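Local structure of Cyclo(L-leucyl-L-phenylalanyl) synthase (Streptomyces noursei, 3OQV) at residues F43-T48 with L104-D109; E73-D78 with Q83-S88; S120-Q123 with E127-A130; E133-A138 with E182-A187; V153-M158 with D205-A210. The protein uses aminoacyl-tRNAs as activated substrates to form cyclo(L-phenylalanyl-L-leucyl), an intermediate in the biosynthesis of the antibacterial albonoursin, without ATP. All coordinates share one frame; numbering follows the deposited sequence.

Interaction 1: F43-T48 with L104-D109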
# COMPACT_ATOMS: atom_id res chain seq x y z
N PHE A 43 -10.80 -0.29 4.59
CA PHE A 43 -10.25 -1.06 5.70
C PHE A 43 -10.86 -0.67 7.05
O PHE A 43 -10.17 -0.22 7.97
CB PHE A 43 -8.71 -0.99 5.72
CG PHE A 43 -8.05 -1.89 4.71
CD1 PHE A 43 -7.99 -3.26 4.91
CD2 PHE A 43 -7.56 -1.37 3.52
CE1 PHE A 43 -7.40 -4.10 3.96
CE2 PHE A 43 -6.99 -2.19 2.56
CZ PHE A 43 -6.90 -3.56 2.79
N SER A 44 -12.18 -0.84 7.14
CA SER A 44 -12.84 -1.09 8.41
C SER A 44 -12.41 -2.43 9.02
O SER A 44 -11.89 -3.31 8.33
CB SER A 44 -14.36 -1.09 8.21
OG SER A 44 -14.76 -2.17 7.38
N GLN A 45 -12.69 -2.60 10.31
CA GLN A 45 -12.48 -3.90 10.93
C GLN A 45 -13.22 -5.01 10.20
O GLN A 45 -12.64 -6.05 9.89
CB GLN A 45 -12.88 -3.89 12.41
CG GLN A 45 -12.50 -5.18 13.12
CD GLN A 45 -12.61 -5.06 14.62
OE1 GLN A 45 -12.59 -3.96 15.18
NE2 GLN A 45 -12.77 -6.20 15.30
N LYS A 46 -14.50 -4.79 9.92
CA LYS A 46 -15.30 -5.77 9.21
C LYS A 46 -14.64 -6.21 7.92
O LYS A 46 -14.52 -7.41 7.65
CB LYS A 46 -16.70 -5.23 8.92
CG LYS A 46 -17.69 -6.30 8.49
CD LYS A 46 -17.52 -7.57 9.32
CE LYS A 46 -18.71 -8.51 9.17
NZ LYS A 46 -19.95 -7.93 9.77
N ASN A 47 -14.22 -5.25 7.11
CA ASN A 47 -13.63 -5.56 5.81
C ASN A 47 -12.24 -6.17 5.92
O ASN A 47 -11.86 -7.02 5.11
CB ASN A 47 -13.61 -4.32 4.91
CG ASN A 47 -14.96 -4.02 4.30
OD1 ASN A 47 -15.84 -4.88 4.25
ND2 ASN A 47 -15.13 -2.80 3.81
N THR A 48 -11.48 -5.73 6.92
CA THR A 48 -10.17 -6.29 7.18
C THR A 48 -10.27 -7.77 7.54
O THR A 48 -9.59 -8.61 6.94
CB THR A 48 -9.43 -5.52 8.30
OG1 THR A 48 -9.38 -4.13 7.96
CG2 THR A 48 -8.01 -6.05 8.47
N LEU A 104 -6.99 -8.77 13.78
CA LEU A 104 -6.21 -10.00 13.94
C LEU A 104 -6.74 -10.86 15.09
O LEU A 104 -6.69 -12.09 15.03
CB LEU A 104 -4.73 -9.67 14.18
CG LEU A 104 -3.96 -9.01 13.03
CD1 LEU A 104 -2.65 -8.45 13.53
CD2 LEU A 104 -3.73 -10.00 11.89
N GLU A 105 -7.21 -10.19 16.14
CA GLU A 105 -7.90 -10.88 17.23
C GLU A 105 -9.15 -11.59 16.73
O GLU A 105 -9.45 -12.70 17.17
CB GLU A 105 -8.26 -9.89 18.34
CG GLU A 105 -7.22 -9.82 19.46
CD GLU A 105 -7.70 -9.04 20.67
OE1 GLU A 105 -6.92 -8.87 21.63
OE2 GLU A 105 -8.87 -8.59 20.66
N SER A 106 -9.87 -10.96 15.81
CA SER A 106 -11.15 -11.50 15.36
C SER A 106 -10.96 -12.72 14.48
O SER A 106 -11.89 -13.50 14.27
CB SER A 106 -11.95 -10.44 14.59
OG SER A 106 -12.38 -9.41 15.45
N VAL A 107 -9.75 -12.88 13.95
CA VAL A 107 -9.35 -14.14 13.32
C VAL A 107 -8.61 -15.06 14.31
O VAL A 107 -9.00 -16.21 14.51
CB VAL A 107 -8.49 -13.91 12.05
CG1 VAL A 107 -9.27 -13.09 11.03
CG2 VAL A 107 -7.18 -13.23 12.40
N GLY A 108 -7.57 -14.53 14.95
CA GLY A 108 -7.29 -14.84 16.35
C GLY A 108 -6.34 -16.02 16.53
O GLY A 108 -5.13 -15.83 16.70
N ASP A 109 -6.90 -17.23 16.51
CA ASP A 109 -6.21 -18.40 17.04
C ASP A 109 -5.15 -18.92 16.07
O ASP A 109 -4.53 -19.96 16.30
CB ASP A 109 -7.21 -19.51 17.38

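Interaction 2: E73-D78 with Q83-S88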
# COMPACT_ATOMS: atom_id res chain seq x y z
N GLU A 73 4.22 14.95 5.24
CA GLU A 73 4.52 15.87 4.14
C GLU A 73 3.27 16.34 3.41
O GLU A 73 3.22 17.45 2.90
CB GLU A 73 5.48 15.22 3.14
CG GLU A 73 6.85 14.95 3.70
CD GLU A 73 7.59 13.89 2.90
OE1 GLU A 73 7.58 13.97 1.65
OE2 GLU A 73 8.17 12.97 3.53
N MET A 74 2.26 15.48 3.36
CA MET A 74 1.02 15.81 2.66
C MET A 74 0.21 16.77 3.51
O MET A 74 -0.40 17.71 2.99
CB MET A 74 0.21 14.55 2.37
CG MET A 74 -0.97 14.76 1.42
SD MET A 74 -0.48 15.38 -0.22
CE MET A 74 0.16 13.87 -0.97
N LEU A 75 0.21 16.55 4.82
CA LEU A 75 -0.48 17.44 5.74
C LEU A 75 0.16 18.82 5.75
O LEU A 75 -0.52 19.84 5.84
CB LEU A 75 -0.48 16.85 7.15
CG LEU A 75 -1.31 15.58 7.31
CD1 LEU A 75 -0.99 14.92 8.65
CD2 LEU A 75 -2.80 15.89 7.19
N ILE A 76 1.49 18.84 5.63
CA ILE A 76 2.21 20.09 5.52
C ILE A 76 1.89 20.85 4.22
O ILE A 76 1.58 22.04 4.26
CB ILE A 76 3.71 19.88 5.69
CG1 ILE A 76 4.00 19.47 7.13
CG2 ILE A 76 4.48 21.13 5.31
CD1 ILE A 76 5.35 18.83 7.35
N ALA A 77 1.90 20.14 3.10
CA ALA A 77 1.35 20.67 1.84
C ALA A 77 -0.02 21.33 2.03
O ALA A 77 -0.30 22.36 1.42
CB ALA A 77 1.26 19.56 0.79
N ASP A 78 -0.87 20.73 2.86
CA ASP A 78 -2.22 21.23 3.05
C ASP A 78 -2.22 22.51 3.88
O ASP A 78 -3.18 23.29 3.84
CB ASP A 78 -3.09 20.17 3.74
CG ASP A 78 -3.63 19.14 2.77
OD1 ASP A 78 -3.91 19.51 1.61
OD2 ASP A 78 -3.80 17.97 3.17
N GLN A 83 4.40 20.47 13.66
CA GLN A 83 3.96 19.90 14.92
C GLN A 83 2.54 19.35 14.82
O GLN A 83 2.23 18.29 15.36
CB GLN A 83 4.04 20.94 16.04
CG GLN A 83 3.23 20.57 17.27
CD GLN A 83 3.50 21.49 18.45
OE1 GLN A 83 3.16 22.68 18.41
NE2 GLN A 83 4.12 20.95 19.49
N GLU A 84 1.67 20.09 14.13
CA GLU A 84 0.31 19.64 13.89
C GLU A 84 0.29 18.36 13.07
O GLU A 84 -0.50 17.45 13.33
CB GLU A 84 -0.49 20.73 13.17
CG GLU A 84 -0.92 21.88 14.08
CD GLU A 84 -1.14 23.18 13.32
OE1 GLU A 84 -1.35 23.13 12.09
OE2 GLU A 84 -1.12 24.26 13.97
N ALA A 85 1.16 18.29 12.06
CA ALA A 85 1.16 17.16 11.13
C ALA A 85 1.67 15.89 11.80
O ALA A 85 1.16 14.79 11.55
CB ALA A 85 1.98 17.48 9.89
N GLU A 86 2.67 16.04 12.66
CA GLU A 86 3.22 14.90 13.38
C GLU A 86 2.23 14.39 14.42
O GLU A 86 2.02 13.18 14.53
CB GLU A 86 4.57 15.26 14.02
CG GLU A 86 5.65 15.61 13.00
CD GLU A 86 6.79 16.43 13.60
OE1 GLU A 86 6.54 17.22 14.54
OE2 GLU A 86 7.94 16.28 13.13
N ARG A 87 1.53 15.31 15.09
CA ARG A 87 0.44 14.95 15.98
C ARG A 87 -0.68 14.21 15.24
O ARG A 87 -1.17 13.18 15.71
CB ARG A 87 -0.14 16.19 16.70
CG ARG A 87 0.73 16.72 17.86
CD ARG A 87 0.25 18.11 18.30
NE ARG A 87 0.97 18.64 19.46
CZ ARG A 87 0.78 19.85 19.97
NH1 ARG A 87 -0.09 20.68 19.42
NH2 ARG A 87 1.45 20.24 21.04
N SER A 88 -1.11 14.75 14.10
CA SER A 88 -2.14 14.11 13.29
C SER A 88 -1.74 12.70 12.85
O SER A 88 -2.50 11.73 13.04
CB SER A 88 -2.48 14.96 12.06
OG SER A 88 -3.56 14.37 11.35

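Interaction 3: S120-Q123 with E127-A130. With PO4 (phosphate ion), chain D.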
# COMPACT_ATOMS: atom_id res chain seq x y z
N SER A 120 7.65 1.62 7.14
CA SER A 120 8.90 2.15 7.65
C SER A 120 9.83 1.05 8.18
O SER A 120 11.02 1.08 7.93
CB SER A 120 8.68 3.27 8.69
OG SER A 120 8.19 2.74 9.89
N GLU A 121 9.27 0.01 8.81
CA GLU A 121 10.07 -1.12 9.25
C GLU A 121 10.60 -1.91 8.05
O GLU A 121 11.74 -2.35 8.03
CB GLU A 121 9.24 -2.05 10.13
CG GLU A 121 10.04 -3.16 10.78
CD GLU A 121 9.16 -4.12 11.55
OE1 GLU A 121 8.03 -3.72 11.91
OE2 GLU A 121 9.59 -5.29 11.75
N LEU A 122 9.73 -2.12 7.08
CA LEU A 122 10.06 -2.89 5.89
C LEU A 122 11.19 -2.20 5.12
O LEU A 122 12.07 -2.86 4.53
CB LEU A 122 8.80 -2.98 5.03
CG LEU A 122 8.88 -3.85 3.78
CD1 LEU A 122 9.30 -5.26 4.14
CD2 LEU A 122 7.51 -3.87 3.11
N GLN A 123 11.23 -0.87 5.23
CA GLN A 123 12.18 -0.08 4.46
C GLN A 123 13.60 -0.30 4.97
O GLN A 123 14.57 0.03 4.29
CB GLN A 123 11.84 1.40 4.55
CG GLN A 123 10.67 1.83 3.68
CD GLN A 123 10.60 3.32 3.57
OE1 GLN A 123 10.65 4.02 4.59
NE2 GLN A 123 10.60 3.84 2.34
N GLU A 127 16.16 -6.69 1.65
CA GLU A 127 15.26 -7.10 0.58
C GLU A 127 14.58 -5.89 -0.05
O GLU A 127 14.57 -5.75 -1.28
CB GLU A 127 14.19 -8.06 1.11
CG GLU A 127 14.73 -9.43 1.50
CD GLU A 127 15.04 -9.54 2.99
OE1 GLU A 127 15.19 -8.50 3.67
OE2 GLU A 127 15.08 -10.69 3.48
N TYR A 128 14.03 -5.01 0.78
CA TYR A 128 13.35 -3.83 0.28
C TYR A 128 14.33 -2.90 -0.40
O TYR A 128 14.05 -2.35 -1.46
CB TYR A 128 12.65 -3.08 1.43
CG TYR A 128 12.09 -1.73 1.03
CD1 TYR A 128 10.76 -1.59 0.66
CD2 TYR A 128 12.90 -0.59 0.98
CE1 TYR A 128 10.23 -0.35 0.29
CE2 TYR A 128 12.38 0.66 0.64
CZ TYR A 128 11.04 0.77 0.29
OH TYR A 128 10.51 1.98 -0.09
N ARG A 129 15.49 -2.69 0.23
CA ARG A 129 16.47 -1.73 -0.27
C ARG A 129 16.92 -2.11 -1.68
O ARG A 129 16.99 -1.27 -2.58
CB ARG A 129 17.67 -1.66 0.68
CG ARG A 129 17.30 -1.17 2.09
CD ARG A 129 18.49 -0.60 2.85
NE ARG A 129 19.67 -1.46 2.74
CZ ARG A 129 20.08 -2.30 3.69
NH1 ARG A 129 19.41 -2.39 4.83
NH2 ARG A 129 21.16 -3.04 3.50
N ALA A 130 17.19 -3.39 -1.88
CA ALA A 130 17.68 -3.85 -3.18
C ALA A 130 16.66 -3.54 -4.29
O ALA A 130 17.03 -3.16 -5.40
CB ALA A 130 18.02 -5.33 -3.14
P PO4 D . 12.35 7.20 2.05
O1 PO4 D . 10.96 6.61 1.84
O2 PO4 D . 12.64 8.13 0.90
O3 PO4 D . 12.41 7.95 3.36
O4 PO4 D . 13.36 6.09 2.10

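Interaction 4: E133-A138 with E182-A187. With DTD (dithiane diol), chain B.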
# COMPACT_ATOMS: atom_id res chain seq x y z
N GLU A 133 16.42 0.44 -4.96
CA GLU A 133 17.44 0.79 -5.93
C GLU A 133 16.89 0.69 -7.36
O GLU A 133 17.06 1.60 -8.18
CB GLU A 133 18.66 -0.13 -5.75
CG GLU A 133 19.94 0.37 -6.40
CD GLU A 133 21.03 -0.70 -6.46
OE1 GLU A 133 21.18 -1.46 -5.48
OE2 GLU A 133 21.73 -0.79 -7.50
N ARG A 134 16.17 -0.40 -7.64
CA ARG A 134 15.73 -0.70 -8.99
C ARG A 134 14.55 0.18 -9.41
O ARG A 134 14.51 0.68 -10.52
CB ARG A 134 15.34 -2.17 -9.13
CG ARG A 134 16.49 -3.08 -9.47
CD ARG A 134 16.03 -4.53 -9.45
NE ARG A 134 16.83 -5.32 -8.51
CZ ARG A 134 16.33 -6.19 -7.65
NH1 ARG A 134 15.02 -6.43 -7.59
NH2 ARG A 134 17.16 -6.85 -6.85
N THR A 135 13.57 0.34 -8.51
CA THR A 135 12.41 1.19 -8.80
C THR A 135 12.77 2.68 -8.92
O THR A 135 12.25 3.36 -9.80
CB THR A 135 11.25 1.00 -7.78
OG1 THR A 135 11.72 1.25 -6.44
CG2 THR A 135 10.67 -0.40 -7.87
N ASP A 136 13.64 3.17 -8.04
CA ASP A 136 14.17 4.53 -8.16
C ASP A 136 14.80 4.77 -9.53
O ASP A 136 14.40 5.68 -10.25
CB ASP A 136 15.19 4.82 -7.06
CG ASP A 136 14.54 5.15 -5.72
OD1 ASP A 136 13.31 5.41 -5.68
OD2 ASP A 136 15.26 5.14 -4.70
N ARG A 137 15.73 3.91 -9.91
CA ARG A 137 16.35 3.95 -11.23
C ARG A 137 15.33 3.89 -12.37
O ARG A 137 15.38 4.71 -13.30
CB ARG A 137 17.40 2.84 -11.38
CG ARG A 137 17.65 2.40 -12.82
CD ARG A 137 19.07 1.88 -13.02
NE ARG A 137 19.62 1.30 -11.80
CZ ARG A 137 19.42 0.05 -11.41
NH1 ARG A 137 19.94 -0.38 -10.26
NH2 ARG A 137 18.69 -0.78 -12.15
N ALA A 138 14.41 2.92 -12.31
CA ALA A 138 13.34 2.83 -13.30
C ALA A 138 12.56 4.13 -13.42
O ALA A 138 12.20 4.53 -14.53
CB ALA A 138 12.40 1.67 -12.98
N GLU A 182 6.34 3.17 -1.87
CA GLU A 182 5.44 2.02 -2.05
C GLU A 182 5.84 1.15 -3.24
O GLU A 182 5.45 -0.02 -3.34
CB GLU A 182 4.00 2.51 -2.28
CG GLU A 182 3.35 3.11 -1.03
CD GLU A 182 1.86 3.35 -1.22
OE1 GLU A 182 1.46 3.76 -2.32
OE2 GLU A 182 1.08 3.06 -0.29
N ALA A 183 6.61 1.74 -4.15
CA ALA A 183 6.84 1.15 -5.47
C ALA A 183 7.51 -0.23 -5.45
O ALA A 183 7.16 -1.09 -6.25
CB ALA A 183 7.62 2.12 -6.36
N PRO A 184 8.51 -0.43 -4.57
CA PRO A 184 9.08 -1.77 -4.43
C PRO A 184 8.02 -2.85 -4.22
O PRO A 184 8.14 -3.96 -4.75
CB PRO A 184 9.98 -1.64 -3.19
CG PRO A 184 10.48 -0.20 -3.29
CD PRO A 184 9.26 0.57 -3.77
N LEU A 185 6.97 -2.50 -3.49
CA LEU A 185 5.90 -3.45 -3.19
C LEU A 185 4.98 -3.69 -4.39
O LEU A 185 4.60 -4.83 -4.66
CB LEU A 185 5.08 -3.00 -1.97
CG LEU A 185 5.76 -3.27 -0.62
CD1 LEU A 185 6.99 -2.38 -0.46
CD2 LEU A 185 4.81 -3.04 0.54
N PHE A 186 4.70 -2.65 -5.17
CA PHE A 186 3.85 -2.84 -6.33
C PHE A 186 4.57 -3.27 -7.61
O PHE A 186 3.95 -3.84 -8.50
CB PHE A 186 2.80 -1.72 -6.53
CG PHE A 186 3.37 -0.35 -6.82
CD1 PHE A 186 3.84 -0.04 -8.09
CD2 PHE A 186 3.22 0.69 -5.90
CE1 PHE A 186 4.28 1.24 -8.39
CE2 PHE A 186 3.64 1.99 -6.21
CZ PHE A 186 4.14 2.27 -7.47
N ALA A 187 5.89 -3.13 -7.63
CA ALA A 187 6.68 -3.56 -8.78
C ALA A 187 7.30 -4.93 -8.58
O ALA A 187 7.52 -5.67 -9.55
CB ALA A 187 7.75 -2.52 -9.11
S1 DTD B . 1.04 -1.14 -2.34
C1 DTD B . -0.46 -0.50 -3.02
C2 DTD B . -1.55 -0.71 -1.99
O2 DTD B . -2.84 -0.70 -2.63
C3 DTD B . -1.45 0.36 -0.91
O3 DTD B . -2.73 0.68 -0.36
C4 DTD B . -0.52 -0.10 0.22
S4 DTD B . 1.05 -0.59 -0.42

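Interaction 5: V153-M158 with D205-A210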
# COMPACT_ATOMS: atom_id res chain seq x y z
N VAL A 153 0.56 9.17 -8.24
CA VAL A 153 0.73 10.35 -7.39
C VAL A 153 -0.52 11.25 -7.41
O VAL A 153 -1.03 11.66 -6.37
CB VAL A 153 1.99 11.17 -7.77
CG1 VAL A 153 1.98 12.53 -7.06
CG2 VAL A 153 3.27 10.38 -7.42
N ARG A 154 -1.04 11.51 -8.60
CA ARG A 154 -2.22 12.34 -8.72
C ARG A 154 -3.43 11.71 -8.04
O ARG A 154 -4.20 12.41 -7.38
CB ARG A 154 -2.52 12.64 -10.19
CG ARG A 154 -1.39 13.41 -10.86
CD ARG A 154 -1.79 14.07 -12.17
NE ARG A 154 -0.72 14.96 -12.61
CZ ARG A 154 -0.67 16.27 -12.35
NH1 ARG A 154 -1.70 16.88 -11.78
NH2 ARG A 154 0.38 16.97 -12.73
N ALA A 155 -3.57 10.40 -8.17
CA ALA A 155 -4.65 9.70 -7.49
C ALA A 155 -4.52 9.79 -5.98
O ALA A 155 -5.50 10.01 -5.28
CB ALA A 155 -4.75 8.23 -7.95
N VAL A 156 -3.30 9.63 -5.46
CA VAL A 156 -3.06 9.79 -4.03
C VAL A 156 -3.42 11.20 -3.58
O VAL A 156 -4.11 11.39 -2.58
CB VAL A 156 -1.57 9.52 -3.67
CG1 VAL A 156 -1.30 9.93 -2.23
CG2 VAL A 156 -1.21 8.05 -3.91
N VAL A 157 -2.93 12.20 -4.32
CA VAL A 157 -3.17 13.58 -3.96
C VAL A 157 -4.66 13.88 -3.99
O VAL A 157 -5.23 14.40 -3.02
CB VAL A 157 -2.44 14.56 -4.92
CG1 VAL A 157 -2.95 15.97 -4.70
CG2 VAL A 157 -0.93 14.51 -4.67
N MET A 158 -5.31 13.52 -5.09
CA MET A 158 -6.68 13.95 -5.34
C MET A 158 -7.63 13.26 -4.38
O MET A 158 -8.77 13.69 -4.20
CB MET A 158 -7.08 13.68 -6.79
CG MET A 158 -6.37 14.59 -7.80
SD MET A 158 -6.79 16.34 -7.63
CE MET A 158 -8.41 16.22 -6.87
N ASP A 205 -10.86 1.68 -7.36
CA ASP A 205 -10.95 3.11 -7.11
C ASP A 205 -9.83 3.58 -6.19
O ASP A 205 -9.87 4.70 -5.68
CB ASP A 205 -12.31 3.47 -6.50
CG ASP A 205 -13.46 3.33 -7.49
OD1 ASP A 205 -13.19 3.20 -8.71
OD2 ASP A 205 -14.63 3.32 -7.06
N THR A 206 -8.84 2.73 -5.96
CA THR A 206 -7.69 3.15 -5.15
C THR A 206 -6.52 3.56 -6.04
O THR A 206 -6.50 3.25 -7.23
CB THR A 206 -7.27 2.06 -4.14
OG1 THR A 206 -6.94 0.85 -4.84
CG2 THR A 206 -8.40 1.78 -3.17
N PRO A 207 -5.55 4.29 -5.46
CA PRO A 207 -4.50 4.86 -6.30
C PRO A 207 -3.70 3.85 -7.13
O PRO A 207 -3.24 4.18 -8.23
CB PRO A 207 -3.60 5.57 -5.29
CG PRO A 207 -4.59 6.06 -4.25
CD PRO A 207 -5.58 4.91 -4.12
N ILE A 208 -3.48 2.64 -6.61
CA ILE A 208 -2.77 1.61 -7.38
C ILE A 208 -3.46 1.32 -8.73
O ILE A 208 -2.79 1.02 -9.72
CB ILE A 208 -2.60 0.30 -6.58
CG1 ILE A 208 -1.66 -0.66 -7.31
CG2 ILE A 208 -3.95 -0.36 -6.34
CD1 ILE A 208 -0.22 -0.19 -7.39
N THR A 209 -4.78 1.50 -8.79
CA THR A 209 -5.49 1.24 -10.03
C THR A 209 -5.17 2.28 -11.09
O THR A 209 -5.26 2.00 -12.28
CB THR A 209 -7.02 1.15 -9.83
OG1 THR A 209 -7.54 2.45 -9.54
CG2 THR A 209 -7.35 0.18 -8.68
N ALA A 210 -4.69 3.44 -10.66
CA ALA A 210 -4.19 4.44 -11.61
C ALA A 210 -2.85 4.03 -12.22
O ALA A 210 -2.64 4.16 -13.42
CB ALA A 210 -4.09 5.82 -10.95

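Interaction 1: F43-T48 with L104-D109
Gln45 NE2 comes close to Ser106 OG at the surface, and theirs is the single touch between these two segments. Leu104, at the start of 104-109, turns away from 43-48 and packs on Phe114 and Val116 of a strand and on Leu52 of helix 45-58. Ser106 comes next, its CB directed at the other helix, and its OG lies 3.2 Å from Gln45 NE2. That hydroxyl already has a firm partner in the carbonyl of Arg102, one turn earlier. Gln45 reaches Ser106 because CG stands anti to its backbone N (chi1 -173°) and the chain runs on extended; its OE1 takes a hydrogen bond from Arg102 NE, which helps to fix the amide. Val107 then leans on Gln53. Gly108 leaves the helix with positive phi, where a CB would run into the carbonyl oxygen of Glu105. In 43-48 the helix is only beginning: Ser44 is its N-cap, and Asn47 N donates to Ser44 OG at 3.1 Å. Thr48 OG1 bonds to Ser44 O at 2.7 Å, from above the carbonyl plane. Start of one helix thus meets end of another, on helices that link successive strands of the parallel sheet, 45-58 between 29-37 and 59-67 and 82-107 ahead of 114-118, as in the beta-alpha-beta crossovers of a Rossmann fold.

Interaction 2: E73-D78 with Q83-S88
Leu75 and Ala85 point at each other where helix 71-78 and helix 82-107 come together, and they form the dense part of the contact. The CA atoms of the pair are 5.6 Å apart, and Leu75 CB lies 3.7 Å from Ala85 CB. The small methyl of Ala85 permits this approach, with the axes of the short segments 8.8 Å apart at 136° between their directions. Leu75 puts CG anti to its carbonyl carbon (chi1 -67°), which carries CD1 along the partner helix to lie 3.6 Å from Ala85 O and 3.7 Å from Ser88 CB. Both Leu75 and Ser88 are also touched by Arg80 of the connecting loop.

The packing thins toward Ile76, which is exposed and brings CG1 to 4.0 Å from Ala85 CB as a looser second support. Beyond it the outer flank of 83-88 is polar: Glu86 points away, and Gln83 and Arg87 keep company with each other, the amide carbon CD of Gln83 lying over the guanidinium of Arg87. On the far flank of 73-78, Met74 packs on His171 and Ala174 of helix 169-193, while Asp78 makes a salt bridge to Arg160. The contact therefore rests on van der Waals packing of Leu75 and Ile76 against Ala85, its carbonyl and Ser88, with no polar bond between the segments: two successive helices packed obliquely at a short connection, while the charged groups find their partners or solvent on the outside.

Interaction 3: S120-Q123 with E127-A130
A single amide nitrogen, NE2 of Gln123, spends one hydrogen on the hydroxyl of Tyr128 and another on a phosphate ion, probably a crystallisation component. The bond to Tyr128 OH is 3.1 Å long and practically straight at 179°, with the oxygen in the plane of the amide; that to phosphate O1 is 2.8 Å. His70 NE2 also binds this phosphate.

The two side chains run side by side in the same direction, amide and ring planes turned 75° apart. The glutamine backbone lies over one face of the ring: Gln123 CA stands 3.9 Å from the ring centroid in a CH-pi contact. Gln123 CG follows over the same ring, 3.6 Å from Tyr128 CZ. Tyr128 CG is held anti to its backbone N (chi1 171°), which swings the ring back across the turn toward Gln123. At the ring's base Leu122 O is 3.2 Å from Tyr128 CB, and that carbonyl takes a hydrogen bond from Thr125 OG1.

The phenol has further partners, donating to Ala181 O of helix 169-193 and accepting from Arg132 NH1. A phenylalanine at Tyr128 would probably keep the ring packing but leave the Ala181 carbonyl and the Gln123 amide without this mate, and the amide freer to turn. Ala181 and its neighbour Glu182 belong to the stretch that, by similarity, binds substrate, so through the bond from Tyr128 OH to Ala181 O this tight turn between helix 119-122 and helix 126-141, just after strand 114-118 of the Rossmann fold, probably backs the substrate pocket.

Interaction 4: E133-A138 with E182-A187
Among the helices of this Rossmann-fold enzyme, a nearly perpendicular crossing, 97° between the two segments, sets Thr135 of helix 126-141 against Ala183, Pro184 and Ala187 of helix 169-193, the helix that also bears Glu182 of the ligand pocket. Thr135 CB points toward the partner helix. Its methyl, CG2, lies 3.8 Å from Ala187 CB and 3.9 Å from Ala183 O, and its CB meets Ala183 CB at 4.1 Å.

The hydroxyl lies on the other branch, with OG1 between backbone N and carbonyl carbon (chi1 57°). From there it binds the carbonyl of Arg132 on its own helix, while resting 3.7 Å from Pro184 CG, the threonine and the proline crossing at about a right angle. An alanine in place of Thr135 would probably open a gap beside Ala187 and Pro184 and cost the Arg132 carbonyl its hydroxyl partner.

Pro184 has no N-H to give, and neither its N nor that of Leu185 bonds to the residue four before it, which marks a kink in helix 169-193. Glu182 O accepts from both Leu185 N and Phe186 N. Nearby, Arg134 makes a salt bridge to Asp188, just past 182-187. Beyond the crossing, Glu182, which by similarity may have a critical role in catalysis, turns to the opposite flank of its helix, and its OE2 stands 3.6 Å from C4 of the bound dithiane diol.

Interaction 5: V153-M158 with D205-A210
Val156 and Pro207 cross at about a right angle, the CG2 methyl of the valine settling 3.7 Å from Pro207 CB and 3.9 Å from Pro207 CG. The methyl gets there because it lies anti to the carbonyl carbon, beside the backbone N, while CG1 takes the place anti to the N (chi1 170°). Ala155, one residue earlier, points toward the partner helix and wedges between two of its residues: its CB is 3.8 Å from Pro207 CA and 3.9 Å from Ala210 CB. With only a methyl between the backbones, Ala155 and Pro207 bring their CA atoms to 5.0 Å.

Pro207 lies at the start of the short helix 207-212, which follows strand 198-202 of the Rossmann-fold sheet, so the contact ties this helix to helix 143-158. Just ahead of it, Thr206 O accepts twice from Thr209, from the backbone N and from OG1, the latter at 2.7 Å and in the carbonyl plane. On the reverse side of helix 207-212, Ile208 points away from helix 143-158 to touch Phe186 and Tyr202 as well as the bound dithiane diol. Val156 also leans on Val179 of helix 169-193, a residue that by similarity binds substrate.

How the interactions relate
From the N terminus, interaction 1 closes the first long loop, from just after strand 29-37 to the end of helix 82-107; interaction 2 falls within that loop, joining helix 71-78 to the start of helix 82-107. Interaction 3 then closes a short turn just after strand 114-118, and its Tyr128 packs against Pro184 of interaction 4, both using helix 126-141. Interactions 4 and 5 cross along the chain, 153-158 lying inside the span of the first and 205-210 beyond it, and they meet where Phe186 touches Ile208. Interaction 2 touches interaction 5 through Met74 on Val157, whereas interaction 1 touches none of the others and lies across the chain's centre from interaction 4.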